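Local coordinates for protein UTP-glucose-1-phosphate uridylyltransferase 2 (Trypanosoma brucei, PDB 3GUE) that probably catalyses the formation of UDP-glucose and diphosphate from UTP and alpha-D-glucose 1-phosphate, and binds UDP-glucose, at residues Gly42-Tyr46 / Pro327-Asn331; Lys238-Met244 / Phe359-Val365; Arg249-Lys254 / Phe292-His298; Gly256-Lys262 / Arg274-Glu280. All coordinates share one frame. Numbering follows the deposited sequence.

Interaction 1 of 4, residues Gly42-Tyr46 / Pro327-Asn331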
# COMPACT_ATOMS: atom_id res chain seq x y z
N GLY A 42 12.27 13.53 -20.48
CA GLY A 42 10.99 14.15 -20.14
C GLY A 42 9.78 13.24 -20.02
O GLY A 42 8.65 13.73 -20.00
N GLU A 43 10.00 11.93 -19.92
CA GLU A 43 8.94 10.99 -19.58
C GLU A 43 8.31 11.36 -18.23
O GLU A 43 9.01 11.47 -17.23
CB GLU A 43 9.48 9.56 -19.53
CG GLU A 43 8.47 8.52 -19.05
CD GLU A 43 7.29 8.39 -20.00
OE1 GLU A 43 7.45 7.79 -21.08
OE2 GLU A 43 6.21 8.90 -19.67
N THR A 44 6.99 11.55 -18.21
CA THR A 44 6.33 12.02 -16.98
C THR A 44 5.79 10.88 -16.13
O THR A 44 5.57 11.02 -14.91
CB THR A 44 5.19 13.00 -17.29
OG1 THR A 44 4.17 12.31 -18.01
CG2 THR A 44 5.69 14.19 -18.12
N GLY A 45 5.60 9.74 -16.77
CA GLY A 45 4.91 8.60 -16.17
C GLY A 45 3.39 8.75 -16.13
O GLY A 45 2.70 7.91 -15.53
N TYR A 46 2.86 9.81 -16.76
CA TYR A 46 1.44 10.12 -16.61
C TYR A 46 0.53 9.28 -17.50
O TYR A 46 0.88 8.93 -18.63
CB TYR A 46 1.12 11.59 -16.88
CG TYR A 46 1.61 12.58 -15.84
CD1 TYR A 46 1.69 12.25 -14.49
CD2 TYR A 46 1.94 13.87 -16.21
CE1 TYR A 46 2.14 13.17 -13.56
CE2 TYR A 46 2.37 14.79 -15.31
CZ TYR A 46 2.47 14.44 -13.98
OH TYR A 46 2.93 15.40 -13.09
N PRO A 327 5.31 0.05 -15.88
CA PRO A 327 5.41 1.50 -16.14
C PRO A 327 6.06 2.28 -15.00
O PRO A 327 5.69 2.12 -13.81
CB PRO A 327 3.96 1.94 -16.35
CG PRO A 327 3.14 0.91 -15.70
CD PRO A 327 3.92 -0.38 -15.69
N VAL A 328 7.04 3.11 -15.36
CA VAL A 328 7.79 3.86 -14.36
C VAL A 328 6.95 5.07 -13.97
O VAL A 328 6.35 5.71 -14.82
CB VAL A 328 9.19 4.29 -14.84
CG1 VAL A 328 9.11 5.24 -16.08
CG2 VAL A 328 9.95 4.95 -13.69
N MET A 329 6.90 5.34 -12.66
CA MET A 329 6.19 6.50 -12.16
C MET A 329 7.27 7.46 -11.67
O MET A 329 8.19 7.06 -10.97
CB MET A 329 5.26 6.10 -10.99
CG MET A 329 4.39 4.86 -11.27
SD MET A 329 3.08 4.61 -10.06
CE MET A 329 3.98 4.07 -8.60
N ARG A 330 7.14 8.72 -12.06
CA ARG A 330 8.20 9.70 -11.83
C ARG A 330 7.67 10.64 -10.77
O ARG A 330 6.94 11.58 -11.07
CB ARG A 330 8.52 10.44 -13.14
CG ARG A 330 9.74 11.38 -13.09
CD ARG A 330 9.63 12.44 -14.16
NE ARG A 330 8.45 13.28 -13.98
CZ ARG A 330 8.19 14.39 -14.67
NH1 ARG A 330 9.05 14.85 -15.58
NH2 ARG A 330 7.07 15.06 -14.44
N ASN A 331 8.03 10.34 -9.53
CA ASN A 331 7.46 10.97 -8.34
C ASN A 331 8.31 12.14 -7.83
O ASN A 331 9.38 11.92 -7.26
CB ASN A 331 7.32 9.89 -7.23
CG ASN A 331 6.17 10.16 -6.28
OD1 ASN A 331 5.36 11.06 -6.48
ND2 ASN A 331 6.08 9.35 -5.24
O HOH W 1 4.38 9.43 -12.73
O HOH W 2 5.42 12.99 -12.66
O HOH W 3 3.57 5.57 -15.80
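Residues 42-46 form an irregular turn after helix 26-40, lying against edge strand 329-334 and the residues leading into it without a direct backbone hydrogen bond. Gly42 is the C-prime residue of the Schellman motif that ends the helix. The CA atoms nearest each other are those of Gly45 and Met329, 4.7 Å apart, and Gly45 CA sits 3.5 Å from Val328 O. A beta-carbon on Gly45 would clash with that carbonyl, and its phi of 77° also suits glycine. The turn is braced from within: Glu43 OE2 accepts from Gly45 N (3.1 Å), and Thr44 OG1 accepts from Tyr46 N (3.1 Å), an ST turn. The aliphatic part of Arg330 runs along the loop, with CD 3.3 Å from Glu43 O and CB 3.5 Å from Thr44 O, while the backbone of Glu43 and Thr44 lies over one face of its guanidinium. One water lies 2.9 Å from both Thr44 O and Arg330 N, another joins Thr44 O to Arg330 O and NH2, and a third bridges Gly45 O and Val328 O. Packing and water-mediated hydrogen bonds, with Glu43 O left without a partner, join the end of helix 26-40 to the four-stranded antiparallel sheet.

Interaction 2 of 4, residues Lys238-Met244 / Phe359-Val365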
# COMPACT_ATOMS: atom_id res chain seq x y z
N LYS A 238 -9.49 -21.10 -13.68
CA LYS A 238 -9.37 -20.24 -14.87
C LYS A 238 -7.92 -20.12 -15.38
O LYS A 238 -7.65 -19.34 -16.31
CB LYS A 238 -9.94 -18.83 -14.56
CG LYS A 238 -11.43 -18.82 -14.14
CD LYS A 238 -12.40 -19.25 -15.27
CE LYS A 238 -12.56 -18.17 -16.35
NZ LYS A 238 -12.94 -16.81 -15.85
N GLN A 239 -7.00 -20.87 -14.75
CA GLN A 239 -5.56 -20.88 -15.09
C GLN A 239 -4.98 -19.46 -15.23
O GLN A 239 -4.30 -19.14 -16.22
CB GLN A 239 -5.30 -21.68 -16.39
CG GLN A 239 -5.64 -23.19 -16.41
CD GLN A 239 -6.01 -23.68 -17.82
OE1 GLN A 239 -6.82 -23.05 -18.52
NE2 GLN A 239 -5.42 -24.79 -18.24
N LEU A 240 -5.26 -18.63 -14.23
CA LEU A 240 -4.81 -17.23 -14.21
C LEU A 240 -3.40 -17.12 -13.67
O LEU A 240 -3.05 -17.88 -12.75
CB LEU A 240 -5.71 -16.38 -13.29
CG LEU A 240 -7.22 -16.30 -13.49
CD1 LEU A 240 -7.76 -15.23 -12.57
CD2 LEU A 240 -7.52 -16.00 -14.94
N GLY A 241 -2.61 -16.20 -14.23
CA GLY A 241 -1.29 -15.87 -13.70
C GLY A 241 -1.34 -14.82 -12.61
O GLY A 241 -0.45 -14.72 -11.76
N PHE A 242 -2.41 -14.03 -12.64
CA PHE A 242 -2.52 -12.85 -11.81
C PHE A 242 -4.01 -12.57 -11.58
O PHE A 242 -4.80 -12.54 -12.54
CB PHE A 242 -1.81 -11.71 -12.54
CG PHE A 242 -1.90 -10.35 -11.88
CD1 PHE A 242 -0.79 -9.80 -11.24
CD2 PHE A 242 -3.05 -9.60 -11.98
CE1 PHE A 242 -0.84 -8.51 -10.69
CE2 PHE A 242 -3.15 -8.33 -11.39
CZ PHE A 242 -2.04 -7.77 -10.76
N LEU A 243 -4.37 -12.43 -10.31
CA LEU A 243 -5.68 -11.99 -9.90
C LEU A 243 -5.54 -10.80 -8.96
O LEU A 243 -4.87 -10.89 -7.94
CB LEU A 243 -6.45 -13.13 -9.25
CG LEU A 243 -7.95 -12.95 -8.99
CD1 LEU A 243 -8.65 -14.29 -9.01
CD2 LEU A 243 -8.29 -12.18 -7.68
N MET A 244 -6.19 -9.69 -9.31
CA MET A 244 -6.28 -8.50 -8.44
C MET A 244 -7.64 -8.38 -7.75
O MET A 244 -8.67 -8.39 -8.41
CB MET A 244 -6.10 -7.24 -9.31
CG MET A 244 -6.34 -5.94 -8.55
SD MET A 244 -6.28 -4.48 -9.58
CE MET A 244 -4.54 -4.45 -10.04
N PHE A 359 1.01 -10.26 -17.38
CA PHE A 359 0.70 -11.69 -17.30
C PHE A 359 -0.20 -12.11 -18.45
O PHE A 359 -1.09 -11.33 -18.86
CB PHE A 359 0.06 -12.03 -15.94
CG PHE A 359 1.05 -12.18 -14.80
CD1 PHE A 359 1.64 -13.43 -14.53
CD2 PHE A 359 1.39 -11.09 -13.99
CE1 PHE A 359 2.55 -13.58 -13.48
CE2 PHE A 359 2.30 -11.23 -12.93
CZ PHE A 359 2.87 -12.48 -12.66
N ASP A 360 0.01 -13.31 -18.98
CA ASP A 360 -0.80 -13.81 -20.08
C ASP A 360 -2.28 -13.87 -19.73
O ASP A 360 -3.12 -13.42 -20.51
CB ASP A 360 -0.33 -15.19 -20.58
CG ASP A 360 -1.10 -15.67 -21.85
OD1 ASP A 360 -1.66 -14.82 -22.60
OD2 ASP A 360 -1.14 -16.89 -22.12
N ARG A 361 -2.61 -14.41 -18.57
CA ARG A 361 -4.01 -14.53 -18.16
C ARG A 361 -4.18 -13.84 -16.81
O ARG A 361 -3.70 -14.33 -15.77
CB ARG A 361 -4.42 -15.99 -18.09
CG ARG A 361 -4.32 -16.74 -19.40
CD ARG A 361 -4.66 -18.21 -19.18
NE ARG A 361 -6.03 -18.32 -18.67
CZ ARG A 361 -7.10 -18.34 -19.46
NH1 ARG A 361 -6.93 -18.27 -20.78
NH2 ARG A 361 -8.31 -18.42 -18.93
N SER A 362 -4.87 -12.70 -16.82
CA SER A 362 -5.03 -11.91 -15.63
C SER A 362 -6.48 -11.47 -15.48
O SER A 362 -7.22 -11.38 -16.46
CB SER A 362 -4.05 -10.72 -15.62
OG SER A 362 -4.50 -9.67 -16.43
N GLU A 363 -6.91 -11.23 -14.25
CA GLU A 363 -8.28 -10.83 -13.98
C GLU A 363 -8.33 -9.93 -12.75
O GLU A 363 -7.45 -9.99 -11.88
CB GLU A 363 -9.16 -12.06 -13.75
CG GLU A 363 -9.57 -12.83 -15.04
CD GLU A 363 -10.75 -13.78 -14.85
OE1 GLU A 363 -11.38 -13.73 -13.78
OE2 GLU A 363 -11.06 -14.57 -15.77
N ALA A 364 -9.37 -9.10 -12.70
CA ALA A 364 -9.71 -8.37 -11.49
C ALA A 364 -11.12 -8.80 -11.06
O ALA A 364 -12.01 -8.97 -11.91
CB ALA A 364 -9.65 -6.89 -11.75
N VAL A 365 -11.33 -8.97 -9.76
CA VAL A 365 -12.64 -9.36 -9.20
C VAL A 365 -13.06 -8.42 -8.08
O VAL A 365 -12.23 -8.05 -7.24
CB VAL A 365 -12.56 -10.80 -8.62
CG1 VAL A 365 -13.96 -11.33 -8.14
CG2 VAL A 365 -11.92 -11.75 -9.60
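Glu363, with chi1 m and chi2 t, extends from its strand so that OE2 meets Lys238 NZ in a 2.9 Å salt bridge. Lys238 reaches it by folding back, all four chi angles being m, and Tyr234 of helix 229-237 hydrogen-bonds both Lys238 NZ and Glu363 OE1. Arg361 bends at chi3 (p), which lets NH2 and NE both donate to Lys238 O, at 2.9 and 3.0 Å; this carbonyl lies at the helix end, where Gln239 with positive phi completes a Schellman motif. Gly241 suits its place because a beta-carbon there would strike the Phe359 ring, which has Gly241 O over one face. Phe242 sets CB 3.6 Å from Phe359 CD2, their rings meeting obliquely, and small Ser362 and Ala364 lie beside Phe242 and Met244 on the same sheet face. On the other face Leu243 CD2 touches Val365 CG2 (4.1 Å). The backbones are zipped by Gly241 N to Arg361 O (2.7 Å), Glu363 N to Phe242 O (3.0 Å), Met244 N to Glu363 O (2.9 Å) and Val365 N to Met244 O (3.0 Å). Such a parallel pair, here strand 242-248 beside edge strand 362-366, belongs to the mixed central sheet of the GT-A nucleotidyltransferase fold.

Interaction 3 of 4, residues Arg249-Lys254 / Phe292-His298. With SO4 (sulfate ion), chain G.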
# COMPACT_ATOMS: atom_id res chain seq x y z
N ARG A 249 -15.26 1.46 -5.15
CA ARG A 249 -14.68 2.66 -4.59
C ARG A 249 -15.69 3.45 -3.75
O ARG A 249 -16.85 3.54 -4.11
CB ARG A 249 -14.14 3.54 -5.71
CG ARG A 249 -13.03 4.49 -5.27
CD ARG A 249 -12.52 5.22 -6.48
NE ARG A 249 -11.45 6.18 -6.20
CZ ARG A 249 -10.97 7.02 -7.10
NH1 ARG A 249 -11.43 7.00 -8.35
NH2 ARG A 249 -10.00 7.85 -6.77
N THR A 250 -15.20 4.00 -2.63
CA THR A 250 -15.96 4.86 -1.72
C THR A 250 -15.35 6.26 -1.70
O THR A 250 -14.28 6.49 -2.27
CB THR A 250 -15.96 4.31 -0.26
OG1 THR A 250 -14.62 4.28 0.24
CG2 THR A 250 -16.57 2.90 -0.19
N GLU A 251 -16.02 7.19 -1.04
CA GLU A 251 -15.52 8.55 -0.91
C GLU A 251 -14.16 8.62 -0.17
O GLU A 251 -13.35 9.52 -0.43
CB GLU A 251 -16.56 9.41 -0.21
CG GLU A 251 -16.65 10.84 -0.71
CD GLU A 251 -17.37 11.76 0.26
OE1 GLU A 251 -18.44 11.37 0.80
OE2 GLU A 251 -16.86 12.88 0.49
N SER A 252 -13.89 7.66 0.72
CA SER A 252 -12.59 7.56 1.40
C SER A 252 -11.41 7.08 0.51
O SER A 252 -10.25 7.18 0.91
CB SER A 252 -12.72 6.68 2.65
OG SER A 252 -12.97 5.33 2.31
N ASP A 253 -11.68 6.55 -0.69
CA ASP A 253 -10.57 6.02 -1.51
C ASP A 253 -10.04 7.14 -2.40
O ASP A 253 -10.54 7.35 -3.51
CB ASP A 253 -10.97 4.79 -2.35
CG ASP A 253 -11.59 3.66 -1.51
OD1 ASP A 253 -10.98 3.24 -0.49
OD2 ASP A 253 -12.68 3.18 -1.88
N LYS A 254 -9.01 7.84 -1.91
CA LYS A 254 -8.51 9.06 -2.59
C LYS A 254 -7.07 8.91 -3.09
O LYS A 254 -6.65 9.56 -4.08
CB LYS A 254 -8.57 10.23 -1.63
CG LYS A 254 -9.97 10.68 -1.32
CD LYS A 254 -9.97 11.84 -0.37
CE LYS A 254 -11.39 12.28 -0.04
NZ LYS A 254 -12.29 12.39 -1.26
N PHE A 292 -9.69 11.68 -11.76
CA PHE A 292 -9.11 10.61 -10.94
C PHE A 292 -9.97 10.36 -9.70
O PHE A 292 -10.05 9.21 -9.24
CB PHE A 292 -7.64 10.90 -10.56
CG PHE A 292 -6.98 9.81 -9.73
CD1 PHE A 292 -6.23 8.82 -10.34
CD2 PHE A 292 -7.07 9.82 -8.32
CE1 PHE A 292 -5.61 7.82 -9.59
CE2 PHE A 292 -6.45 8.84 -7.55
CZ PHE A 292 -5.71 7.83 -8.19
N GLN A 293 -10.61 11.43 -9.20
CA GLN A 293 -11.39 11.41 -7.93
C GLN A 293 -12.91 11.30 -8.12
O GLN A 293 -13.67 11.35 -7.16
CB GLN A 293 -11.05 12.62 -7.04
CG GLN A 293 -9.59 12.69 -6.57
CD GLN A 293 -9.24 11.66 -5.51
OE1 GLN A 293 -10.10 10.91 -5.03
NE2 GLN A 293 -7.99 11.66 -5.09
N ASN A 294 -13.33 11.12 -9.36
CA ASN A 294 -14.71 10.77 -9.67
C ASN A 294 -14.93 9.27 -9.34
O ASN A 294 -14.58 8.42 -10.15
CB ASN A 294 -14.98 11.07 -11.14
CG ASN A 294 -16.44 10.97 -11.51
OD1 ASN A 294 -17.19 10.22 -10.90
ND2 ASN A 294 -16.85 11.72 -12.53
N ILE A 295 -15.48 8.96 -8.17
CA ILE A 295 -15.58 7.56 -7.72
C ILE A 295 -16.67 6.78 -8.48
O ILE A 295 -16.68 5.54 -8.45
CB ILE A 295 -15.80 7.42 -6.19
CG1 ILE A 295 -17.20 7.93 -5.78
CG2 ILE A 295 -14.64 8.09 -5.40
CD1 ILE A 295 -17.56 7.59 -4.34
N ALA A 296 -17.54 7.52 -9.17
CA ALA A 296 -18.64 6.93 -9.91
C ALA A 296 -18.17 6.49 -11.30
O ALA A 296 -18.61 5.46 -11.80
CB ALA A 296 -19.79 7.92 -10.02
N LYS A 297 -17.27 7.28 -11.90
CA LYS A 297 -16.64 6.95 -13.18
C LYS A 297 -15.57 5.86 -13.05
O LYS A 297 -15.57 4.86 -13.79
CB LYS A 297 -16.05 8.21 -13.81
CG LYS A 297 -15.77 8.09 -15.30
CD LYS A 297 -14.74 9.11 -15.74
CE LYS A 297 -14.69 9.20 -17.26
NZ LYS A 297 -13.95 10.40 -17.73
N HIS A 298 -14.64 6.07 -12.11
CA HIS A 298 -13.57 5.15 -11.84
C HIS A 298 -13.84 4.51 -10.48
O HIS A 298 -13.26 4.90 -9.47
CB HIS A 298 -12.23 5.90 -11.89
CG HIS A 298 -11.96 6.53 -13.22
ND1 HIS A 298 -11.77 5.80 -14.37
CD2 HIS A 298 -11.90 7.83 -13.59
CE1 HIS A 298 -11.54 6.62 -15.38
NE2 HIS A 298 -11.63 7.86 -14.93
S SO4 G . -15.15 13.69 -15.35
O1 SO4 G . -14.90 15.08 -15.75
O2 SO4 G . -16.47 13.28 -15.84
O3 SO4 G . -14.11 12.83 -15.91
O4 SO4 G . -15.07 13.61 -13.89
O HOH W 4 -17.98 4.15 -6.58
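Arg249 donates from NH1 to His298 O (3.0 Å) and to Phe292 O (2.8 Å), and NH2 shares the latter acceptor, also at 2.8 Å. Its side chain thereby pins the loop between helix 289-292 and strand 300-309 to a type I beta turn, Thr250 to Asp253, in the loop between strands 242-248 and 257-262. Arginine suits the place because its planar guanidinium can donate to several carbonyls at once, and the extended chain (all chi t) carries it to them; Arg249 NE also donates to Asp253 O (3.1 Å), at the end of the turn. A second direct link joins Gln293 NE2 to Lys254 O at 2.7 Å. Asp253 OD2 accepts from Thr250 N (2.8 Å), while its OD1 forms a salt bridge with Arg369. Asn294 OD1 accepts from Lys297 N (3.1 Å), an Asx motif; Asn294 ND2 and Lys297 NZ hold a sulfate ion, probably from the crystallisation liquor. Around this polar core, Ile295 CG2 packs over one guanidinium face and 3.7 Å from Arg249 CD. Phe292 turns its ring edge to Lys254 O, with CE2 at 3.5 Å, and meets His258. A water donates to Arg249 O (2.8 Å) and Ile295 O (2.7 Å).

Interaction 4 of 4, residues Gly256-Lys262 / Arg274-Glu280. With UPG (uridine-5'-diphosphate-glucose), chain C.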
# COMPACT_ATOMS: atom_id res chain seq x y z
N GLY A 256 -4.14 5.95 -4.05
CA GLY A 256 -3.86 4.58 -4.46
C GLY A 256 -4.10 4.52 -5.95
O GLY A 256 -3.80 5.47 -6.67
N GLY A 257 -4.64 3.41 -6.44
CA GLY A 257 -4.92 3.26 -7.86
C GLY A 257 -6.29 2.71 -8.22
O GLY A 257 -6.83 1.88 -7.52
N HIS A 258 -6.84 3.22 -9.31
CA HIS A 258 -8.06 2.65 -9.92
C HIS A 258 -7.72 1.97 -11.23
O HIS A 258 -6.73 2.30 -11.90
CB HIS A 258 -9.15 3.71 -10.13
CG HIS A 258 -8.81 4.73 -11.17
ND1 HIS A 258 -9.03 4.52 -12.52
CD2 HIS A 258 -8.26 5.96 -11.07
CE1 HIS A 258 -8.65 5.58 -13.20
NE2 HIS A 258 -8.17 6.47 -12.35
N LEU A 259 -8.58 1.02 -11.59
CA LEU A 259 -8.49 0.32 -12.86
C LEU A 259 -9.12 1.14 -13.95
O LEU A 259 -10.03 1.95 -13.71
CB LEU A 259 -9.15 -1.07 -12.78
CG LEU A 259 -8.36 -2.12 -11.98
CD1 LEU A 259 -8.97 -3.51 -12.19
CD2 LEU A 259 -6.89 -2.15 -12.34
N ALA A 260 -8.61 0.94 -15.16
CA ALA A 260 -9.18 1.54 -16.35
C ALA A 260 -8.84 0.60 -17.48
O ALA A 260 -8.28 -0.46 -17.26
CB ALA A 260 -8.61 2.92 -16.59
N TYR A 261 -9.19 1.00 -18.69
CA TYR A 261 -9.01 0.21 -19.89
C TYR A 261 -8.23 1.05 -20.90
O TYR A 261 -8.38 2.27 -20.95
CB TYR A 261 -10.37 -0.13 -20.49
CG TYR A 261 -11.03 -1.38 -19.93
CD1 TYR A 261 -10.28 -2.52 -19.67
CD2 TYR A 261 -12.42 -1.43 -19.71
CE1 TYR A 261 -10.87 -3.68 -19.17
CE2 TYR A 261 -13.02 -2.58 -19.20
CZ TYR A 261 -12.25 -3.69 -18.95
OH TYR A 261 -12.83 -4.83 -18.46
N LYS A 262 -7.43 0.38 -21.71
CA LYS A 262 -6.74 1.04 -22.85
C LYS A 262 -6.85 0.17 -24.10
O LYS A 262 -6.80 -1.07 -24.01
CB LYS A 262 -5.27 1.24 -22.48
CG LYS A 262 -4.50 2.25 -23.30
CD LYS A 262 -3.04 2.23 -22.84
CE LYS A 262 -2.44 0.82 -22.95
NZ LYS A 262 -1.50 0.53 -21.83
N ARG A 274 -8.87 -4.49 -25.89
CA ARG A 274 -8.90 -3.94 -24.54
C ARG A 274 -7.88 -4.60 -23.62
O ARG A 274 -7.81 -5.83 -23.55
CB ARG A 274 -10.27 -4.16 -23.91
CG ARG A 274 -11.43 -3.49 -24.61
CD ARG A 274 -11.97 -2.32 -23.81
NE ARG A 274 -11.14 -1.12 -23.91
CZ ARG A 274 -11.61 0.13 -23.87
NH1 ARG A 274 -12.92 0.35 -23.76
NH2 ARG A 274 -10.77 1.16 -23.96
N ARG A 275 -7.12 -3.79 -22.90
CA ARG A 275 -6.25 -4.30 -21.85
C ARG A 275 -6.48 -3.45 -20.60
O ARG A 275 -6.84 -2.27 -20.71
CB ARG A 275 -4.77 -4.28 -22.27
CG ARG A 275 -4.54 -4.12 -23.77
CD ARG A 275 -3.17 -4.63 -24.24
NE ARG A 275 -3.19 -6.07 -24.55
CZ ARG A 275 -2.56 -6.62 -25.59
NH1 ARG A 275 -1.87 -5.87 -26.44
NH2 ARG A 275 -2.63 -7.94 -25.80
N PHE A 276 -6.33 -4.07 -19.44
CA PHE A 276 -6.40 -3.37 -18.17
C PHE A 276 -5.24 -2.40 -18.02
O PHE A 276 -4.14 -2.66 -18.52
CB PHE A 276 -6.31 -4.37 -17.01
CG PHE A 276 -7.61 -5.06 -16.65
CD1 PHE A 276 -8.76 -4.32 -16.35
CD2 PHE A 276 -7.65 -6.43 -16.52
CE1 PHE A 276 -9.92 -4.95 -15.98
CE2 PHE A 276 -8.81 -7.07 -16.16
CZ PHE A 276 -9.95 -6.32 -15.88
N VAL A 277 -5.49 -1.27 -17.37
CA VAL A 277 -4.44 -0.38 -16.90
C VAL A 277 -4.71 0.01 -15.45
O VAL A 277 -5.87 0.14 -15.02
CB VAL A 277 -4.19 0.91 -17.80
CG1 VAL A 277 -4.52 0.67 -19.29
CG2 VAL A 277 -4.93 2.13 -17.27
N LEU A 278 -3.65 0.19 -14.69
CA LEU A 278 -3.75 0.68 -13.32
C LEU A 278 -3.26 2.11 -13.35
O LEU A 278 -2.15 2.40 -13.84
CB LEU A 278 -2.92 -0.21 -12.39
CG LEU A 278 -2.77 0.14 -10.91
CD1 LEU A 278 -4.09 0.02 -10.17
CD2 LEU A 278 -1.71 -0.82 -10.28
N ARG A 279 -4.10 3.05 -12.95
CA ARG A 279 -3.62 4.43 -12.80
C ARG A 279 -3.46 4.79 -11.32
O ARG A 279 -4.47 4.94 -10.61
CB ARG A 279 -4.50 5.43 -13.50
CG ARG A 279 -3.91 6.83 -13.46
CD ARG A 279 -4.66 7.83 -14.25
NE ARG A 279 -6.08 7.94 -13.90
CZ ARG A 279 -6.89 8.84 -14.45
NH1 ARG A 279 -6.40 9.69 -15.34
NH2 ARG A 279 -8.17 8.88 -14.11
N GLU A 280 -2.20 4.89 -10.88
CA GLU A 280 -1.85 5.28 -9.50
C GLU A 280 -1.97 6.79 -9.31
O GLU A 280 -2.00 7.54 -10.28
CB GLU A 280 -0.44 4.85 -9.16
CG GLU A 280 -0.20 3.34 -9.11
CD GLU A 280 -0.89 2.66 -7.94
OE1 GLU A 280 -0.45 2.79 -6.78
OE2 GLU A 280 -1.87 1.98 -8.20
N1 UPG C . 5.99 -0.63 -0.06
C2 UPG C . 7.10 -1.49 -0.23
N3 UPG C . 8.13 -1.05 -1.05
C4 UPG C . 8.11 0.17 -1.69
C5 UPG C . 7.01 1.02 -1.54
C6 UPG C . 5.94 0.63 -0.74
O2 UPG C . 7.22 -2.59 0.32
O4 UPG C . 9.10 0.46 -2.38
C1C UPG C . 4.85 -1.06 0.80
C2C UPG C . 4.28 -0.10 1.86
O2C UPG C . 5.07 -0.13 3.05
C3C UPG C . 2.92 -0.75 2.09
C4C UPG C . 2.52 -1.19 0.69
O4C UPG C . 3.75 -1.29 -0.09
O3C UPG C . 3.09 -1.93 2.89
C5C UPG C . 1.61 -0.13 -0.01
O5C UPG C . 2.25 1.08 -0.30
PA UPG C . 1.50 2.49 -0.09
O1A UPG C . 0.90 2.40 1.27
O2A UPG C . 2.37 3.63 -0.42
O3A UPG C . 0.28 2.38 -1.18
PB UPG C . 0.29 2.85 -2.74
O1B UPG C . 1.46 2.24 -3.39
O2B UPG C . 0.07 4.33 -2.86
O3B UPG C . -1.10 2.20 -3.20
C1' UPG C . -1.22 0.73 -3.20
C2' UPG C . -1.54 0.26 -4.62
C3' UPG C . -2.81 0.97 -5.06
C4' UPG C . -3.95 0.57 -4.11
C5' UPG C . -3.58 0.93 -2.65
C6' UPG C . -4.54 0.27 -1.68
O2' UPG C . -0.47 0.60 -5.53
O3' UPG C . -3.08 0.64 -6.41
O4' UPG C . -5.16 1.23 -4.48
O5' UPG C . -2.27 0.43 -2.26
O6' UPG C . -4.42 0.91 -0.41
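The sugar end of the UDP-glucose pocket is built partly from this antiparallel strand pair, 257-262 with 275-280. Gly257 N donates to O4' of the glucose (3.0 Å), while Glu280 OE1 and OE2 accept from O2' and O3', each at 2.5 Å. Glycines fit here: a beta-carbon on Gly256 would clash with O4', and one on Gly257 would strike the Glu280 carboxylate. Hydrogen-bonded pairs His258-Arg279, Ala260-Val277 and Lys262-Arg275 join the strands, for example Val277 N to Ala260 O at 2.9 Å. On one face, Arg279 NE and NH2 both donate to His258 NE2 (3.0 Å), while Arg279 also forms a salt bridge with Glu49. His258 ND1 donates a hydrogen bond to Leu259 O (3.0 Å), so NE2 is left as the acceptor. On the other face, Leu259 packs on Leu278, and the Tyr261 and Phe276 rings run nearly parallel but slid apart. The paired acceptors of Glu280 and the backbone donor of Gly257 thus read three adjacent hydroxyls of the glucose.

From the N terminus, the loop after helix 26-40 comes first; interaction 1 closes a long loop by joining it to edge strand 329-334. Within that span begins interaction 2, whose second segment lies beyond residue 331, so the two contacts cross. Interaction 2 ties two neighbouring strands of the mixed central sheet and encloses interaction 3, which joins the loops after strand 242-248 and before strand 300-309. Interaction 4, a local hairpin, lies innermost. It is also the spatial hub: Met329 SD of interaction 1 packs on Glu280 CB (3.6 Å), Ala364 CB of interaction 2 on Leu259 CD1 (3.5 Å), and His298 ND1 of interaction 3 meets His258 CE1 (3.3 Å).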